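Local coordinates for protein cytochrome P450 CYP260B1 (Sorangium cellulosum, PDB 5HIW) that is a bacterial cytochrome P450, a mainly helical haem protein that holds an iron protoporphyrin IX in its interior, at residues 99-111 against 126-139. Numbering follows the deposited sequence. Where two conformers were deposited one is given.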
loop_
_atom_site.group_PDB
_atom_site.type_symbol
_atom_site.label_atom_id
_atom_site.label_comp_id
_atom_site.label_asym_id
_atom_site.label_seq_id
_atom_site.Cartn_x
_atom_site.Cartn_y
_atom_site.Cartn_z
ATOM N N TYR A 99 -2.631 -6.104 18.466
ATOM C CA TYR A 99 -1.328 -6.257 17.740
ATOM C C TYR A 99 -0.455 -5.046 17.726
ATOM O O TYR A 99 0.789 -5.159 17.669
ATOM C CB TYR A 99 -1.538 -6.934 16.390
ATOM C CG TYR A 99 -1.994 -8.346 16.692
ATOM C CD1 TYR A 99 -1.119 -9.265 17.303
ATOM C CD2 TYR A 99 -3.283 -8.750 16.408
ATOM C CE1 TYR A 99 -1.562 -10.528 17.659
ATOM C CE2 TYR A 99 -3.743 -9.971 16.783
ATOM C CZ TYR A 99 -2.877 -10.876 17.405
ATOM O OH TYR A 99 -3.334 -12.140 17.748
ATOM N N GLU A 100 -1.060 -3.882 17.943
ATOM C CA GLU A 100 -0.248 -2.763 18.348
ATOM C C GLU A 100 0.600 -3.068 19.545
ATOM O O GLU A 100 1.841 -2.768 19.571
ATOM C CB GLU A 100 -1.114 -1.494 18.570
ATOM C CG GLU A 100 -0.383 -0.341 19.272
ATOM C CD GLU A 100 -1.077 1.041 19.135
ATOM O OE1 GLU A 100 -2.087 1.155 18.460
ATOM O OE2 GLU A 100 -0.582 2.034 19.659
ATOM N N GLU A 101 -0.021 -3.624 20.580
ATOM C CA GLU A 101 0.719 -3.819 21.803
ATOM C C GLU A 101 1.625 -5.047 21.703
ATOM O O GLU A 101 2.760 -5.051 22.166
ATOM C CB GLU A 101 -0.257 -3.970 22.988
ATOM C CG GLU A 101 0.438 -4.145 24.330
ATOM C CD GLU A 101 0.867 -5.578 24.672
ATOM O OE1 GLU A 101 0.358 -6.572 24.096
ATOM O OE2 GLU A 101 1.727 -5.681 25.574
ATOM N N ALA A 102 1.092 -6.107 21.148
ATOM C CA ALA A 102 1.827 -7.403 21.155
ATOM C C ALA A 102 2.863 -7.494 20.064
ATOM O O ALA A 102 3.865 -8.195 20.236
ATOM C CB ALA A 102 0.826 -8.543 20.997
ATOM N N THR A 103 2.684 -6.810 18.935
ATOM C CA THR A 103 3.594 -7.021 17.804
ATOM C C THR A 103 4.235 -5.805 17.209
ATOM O O THR A 103 5.425 -5.761 17.061
ATOM C CB THR A 103 2.875 -7.758 16.657
ATOM O OG1 THR A 103 2.565 -9.106 17.056
ATOM C CG2 THR A 103 3.706 -7.825 15.442
ATOM N N VAL A 104 3.458 -4.809 16.821
ATOM C CA VAL A 104 4.044 -3.674 16.092
ATOM C C VAL A 104 4.938 -2.818 16.977
ATOM O O VAL A 104 6.008 -2.456 16.548
ATOM C CB VAL A 104 2.931 -2.904 15.369
ATOM C CG1 VAL A 104 3.501 -1.695 14.614
ATOM C CG2 VAL A 104 2.134 -3.811 14.440
ATOM N N THR A 105 4.573 -2.523 18.239
ATOM C CA THR A 105 5.406 -1.709 19.105
ATOM C C THR A 105 6.764 -2.368 19.378
ATOM O O THR A 105 7.813 -1.733 19.239
ATOM C CB THR A 105 4.651 -1.270 20.387
ATOM O OG1 THR A 105 3.503 -0.536 19.987
ATOM C CG2 THR A 105 5.500 -0.370 21.349
ATOM N N PRO A 106 6.755 -3.661 19.754
ATOM C CA PRO A 106 8.020 -4.347 19.967
ATOM C C PRO A 106 8.906 -4.334 18.740
ATOM O O PRO A 106 10.110 -3.982 18.863
ATOM C CB PRO A 106 7.611 -5.764 20.324
ATOM C CG PRO A 106 6.325 -5.618 20.926
ATOM C CD PRO A 106 5.645 -4.463 20.233
ATOM N N VAL A 107 8.317 -4.574 17.580
ATOM C CA VAL A 107 9.096 -4.544 16.321
ATOM C C VAL A 107 9.644 -3.156 16.056
ATOM O O VAL A 107 10.817 -2.974 15.766
ATOM C CB VAL A 107 8.247 -4.907 15.100
ATOM C CG1 VAL A 107 8.945 -4.572 13.816
ATOM C CG2 VAL A 107 7.865 -6.354 15.112
ATOM N N ALA A 108 8.765 -2.139 16.141
ATOM C CA ALA A 108 9.183 -0.743 15.946
ATOM C C ALA A 108 10.317 -0.382 16.901
ATOM O O ALA A 108 11.280 0.319 16.524
ATOM C CB ALA A 108 7.973 0.214 16.138
ATOM N N ARG A 109 10.205 -0.803 18.164
ATOM C CA ARG A 109 11.290 -0.529 19.127
ATOM C C ARG A 109 12.618 -1.121 18.692
ATOM O O ARG A 109 13.617 -0.470 18.849
ATOM C CB ARG A 109 10.997 -1.057 20.547
ATOM C CG ARG A 109 10.176 -0.034 21.326
ATOM C CD ARG A 109 9.938 -0.405 22.774
ATOM N NE ARG A 109 8.742 0.300 23.224
ATOM C CZ ARG A 109 8.671 1.621 23.374
ATOM N NH1 ARG A 109 9.717 2.423 23.182
ATOM N NH2 ARG A 109 7.542 2.153 23.758
ATOM N N ARG A 110 12.597 -2.335 18.164
ATOM C CA ARG A 110 13.808 -3.036 17.735
ATOM C C ARG A 110 14.404 -2.280 16.518
ATOM O O ARG A 110 15.617 -2.050 16.406
ATOM C CB ARG A 110 13.429 -4.484 17.393
ATOM C CG ARG A 110 14.553 -5.444 16.968
ATOM C CD ARG A 110 14.040 -6.874 16.673
ATOM N NE ARG A 110 12.781 -7.224 17.371
ATOM C CZ ARG A 110 11.648 -7.596 16.757
ATOM N NH1 ARG A 110 11.605 -7.716 15.432
ATOM N NH2 ARG A 110 10.555 -7.856 17.469
ATOM N N VAL A 111 13.534 -1.913 15.597
ATOM C CA VAL A 111 13.946 -1.241 14.362
ATOM C C VAL A 111 14.615 0.092 14.698
ATOM O O VAL A 111 15.702 0.433 14.179
ATOM C CB VAL A 111 12.736 -1.098 13.385
ATOM C CG1 VAL A 111 13.081 -0.145 12.253
ATOM C CG2 VAL A 111 12.333 -2.411 12.805
ATOM N N ASP A 126 16.429 1.317 6.133
ATOM C CA ASP A 126 16.632 1.214 7.589
ATOM C C ASP A 126 15.335 1.309 8.456
ATOM O O ASP A 126 15.385 1.148 9.672
ATOM C CB ASP A 126 17.638 2.363 8.061
ATOM C CG ASP A 126 19.135 2.180 7.498
ATOM O OD1 ASP A 126 19.427 1.047 7.117
ATOM O OD2 ASP A 126 19.927 3.165 7.361
ATOM N N PHE A 127 14.211 1.669 7.850
ATOM C CA PHE A 127 12.935 1.809 8.541
ATOM C C PHE A 127 11.779 1.305 7.671
ATOM O O PHE A 127 11.024 0.429 8.127
ATOM C CB PHE A 127 12.715 3.252 8.931
ATOM C CG PHE A 127 11.451 3.494 9.702
ATOM C CD1 PHE A 127 11.404 3.301 11.041
ATOM C CD2 PHE A 127 10.277 3.849 9.019
ATOM C CE1 PHE A 127 10.251 3.583 11.761
ATOM C CE2 PHE A 127 9.121 4.101 9.719
ATOM C CZ PHE A 127 9.114 3.948 11.088
ATOM N N ALA A 128 11.569 1.883 6.480
ATOM C CA ALA A 128 10.372 1.596 5.703
ATOM C C ALA A 128 10.318 0.115 5.307
ATOM O O ALA A 128 9.250 -0.484 5.270
ATOM C CB ALA A 128 10.228 2.490 4.500
ATOM N N ILE A 129 11.459 -0.483 5.042
ATOM C CA ILE A 129 11.499 -1.884 4.681
ATOM C C ILE A 129 11.448 -2.708 6.002
ATOM O O ILE A 129 10.837 -3.739 6.051
ATOM C CB ILE A 129 12.859 -2.243 3.913
ATOM C CG1 ILE A 129 12.880 -1.769 2.462
ATOM C CG2 ILE A 129 13.113 -3.733 3.934
ATOM C CD1 ILE A 129 11.860 -2.398 1.583
ATOM N N SER A 130 12.255 -2.314 6.944
ATOM C CA SER A 130 12.526 -3.058 8.222
ATOM C C SER A 130 11.272 -3.315 9.017
ATOM O O SER A 130 11.054 -4.416 9.629
ATOM C CB SER A 130 13.376 -2.203 9.165
ATOM O OG SER A 130 14.622 -2.034 8.643
ATOM N N MET A 131 10.380 -2.333 8.991
ATOM C CA MET A 131 9.067 -2.455 9.682
ATOM C C MET A 131 8.229 -3.666 9.214
ATOM O O MET A 131 7.950 -4.576 10.022
ATOM C CB MET A 131 8.261 -1.123 9.612
ATOM C CG MET A 131 8.766 -0.074 10.545
ATOM S SD MET A 131 8.588 -0.576 12.280
ATOM C CE MET A 131 6.796 -0.767 12.325
ATOM N N PRO A 132 7.819 -3.711 7.955
ATOM C CA PRO A 132 7.096 -4.873 7.506
ATOM C C PRO A 132 7.872 -6.196 7.496
ATOM O O PRO A 132 7.272 -7.246 7.694
ATOM C CB PRO A 132 6.631 -4.498 6.110
ATOM C CG PRO A 132 7.511 -3.399 5.720
ATOM C CD PRO A 132 7.802 -2.648 6.942
ATOM N N MET A 133 9.218 -6.162 7.354
ATOM C CA MET A 133 9.974 -7.384 7.505
ATOM C C MET A 133 9.821 -7.987 8.913
ATOM O O MET A 133 9.559 -9.197 9.003
ATOM C CB MET A 133 11.475 -7.167 7.214
ATOM C CG MET A 133 11.716 -6.947 5.734
ATOM S SD MET A 133 13.503 -6.848 5.340
ATOM C CE MET A 133 13.946 -8.559 5.527
ATOM N N GLY A 134 9.927 -7.169 9.964
ATOM C CA GLY A 134 9.682 -7.636 11.310
ATOM C C GLY A 134 8.219 -7.920 11.631
ATOM O O GLY A 134 7.834 -8.945 12.282
ATOM N N VAL A 135 7.344 -7.065 11.156
ATOM C CA VAL A 135 5.918 -7.194 11.551
ATOM C C VAL A 135 5.250 -8.386 10.958
ATOM O O VAL A 135 4.455 -9.064 11.622
ATOM C CB VAL A 135 5.143 -5.869 11.229
ATOM C CG1 VAL A 135 3.607 -6.129 11.223
ATOM C CG2 VAL A 135 5.550 -4.752 12.147
ATOM N N THR A 136 5.518 -8.722 9.695
ATOM C CA THR A 136 4.802 -9.738 9.003
ATOM C C THR A 136 5.102 -11.109 9.640
ATOM O O THR A 136 4.195 -11.876 9.849
ATOM C CB THR A 136 5.252 -9.825 7.498
ATOM O OG1 THR A 136 5.076 -8.525 6.895
ATOM C CG2 THR A 136 4.535 -10.951 6.680
ATOM N N SER A 137 6.371 -11.410 9.871
ATOM C CA SER A 137 6.727 -12.707 10.499
ATOM C C SER A 137 6.118 -12.811 11.894
ATOM O O SER A 137 5.572 -13.856 12.221
ATOM C CB SER A 137 8.245 -12.927 10.547
ATOM O OG SER A 137 8.631 -13.246 9.191
ATOM N N ALA A 138 6.174 -11.747 12.657
ATOM C CA ALA A 138 5.614 -11.764 14.031
ATOM C C ALA A 138 4.123 -11.912 14.081
ATOM O O ALA A 138 3.601 -12.637 14.946
ATOM C CB ALA A 138 6.007 -10.582 14.784
ATOM N N LEU A 139 3.422 -11.202 13.208
ATOM C CA LEU A 139 1.960 -11.387 13.075
ATOM C C LEU A 139 1.556 -12.795 12.737
ATOM O O LEU A 139 0.507 -13.234 13.190
ATOM C CB LEU A 139 1.312 -10.476 12.042
ATOM C CG LEU A 139 1.238 -8.995 12.398
ATOM C CD1 LEU A 139 0.709 -8.173 11.210
ATOM C CD2 LEU A 139 0.331 -8.683 13.587
HETATM O O HOH W 1 1.395 -11.864 16.401
HETATM O O HOH W 2 16.743 0.010 11.622
#
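Val-107 and Gly-134, with CA atoms 5.9 Å apart, are the closest CA pair between helix 99-111 and helix 130-139, whose axes come within 9.2 Å and run roughly antiparallel at 146°. Having no CB, Gly-134 lets Val-107 lie directly on its backbone, Val-107 CG2 being 3.8 Å from Gly-134 C, while Val-107 CG1 meets Val-135 CG2, the two side chains crossing at about a right angle. Met-131 is a knob in a hole formed by Val-104, Val-107, Ala-108 and Val-111. Its chain bends at chi2 (-64°) and again at chi3 (-61°), laying SD 3.7 Å from Ala-108 CA and bringing CE to Ala-108 CB and Val-104 CG1. The same methionine's CG sits over the centre of one face of the Phe-127 ring.

In this helical P450 fold the pair packs against further helices: Met-131 also touches Leu-237 of helix 232-245 and Glu-347 of helix 341-358, and the Leu-139 side chain lies about 7 Å from the haem. Leu-139 CD2 reaches Tyr-99 CB and Thr-103 CG2, and the latter methyl also meets Ala-138 CB. Water bridges the segments at both ends: one molecule pairs with Thr-103 OG1 and donates to Ala-138 O, another donates to the backbone oxygens Val-111 O and Asp-126 O. Beside this second bridge, Val-111 CG1 packs 3.7 Å from Ser-130 CB.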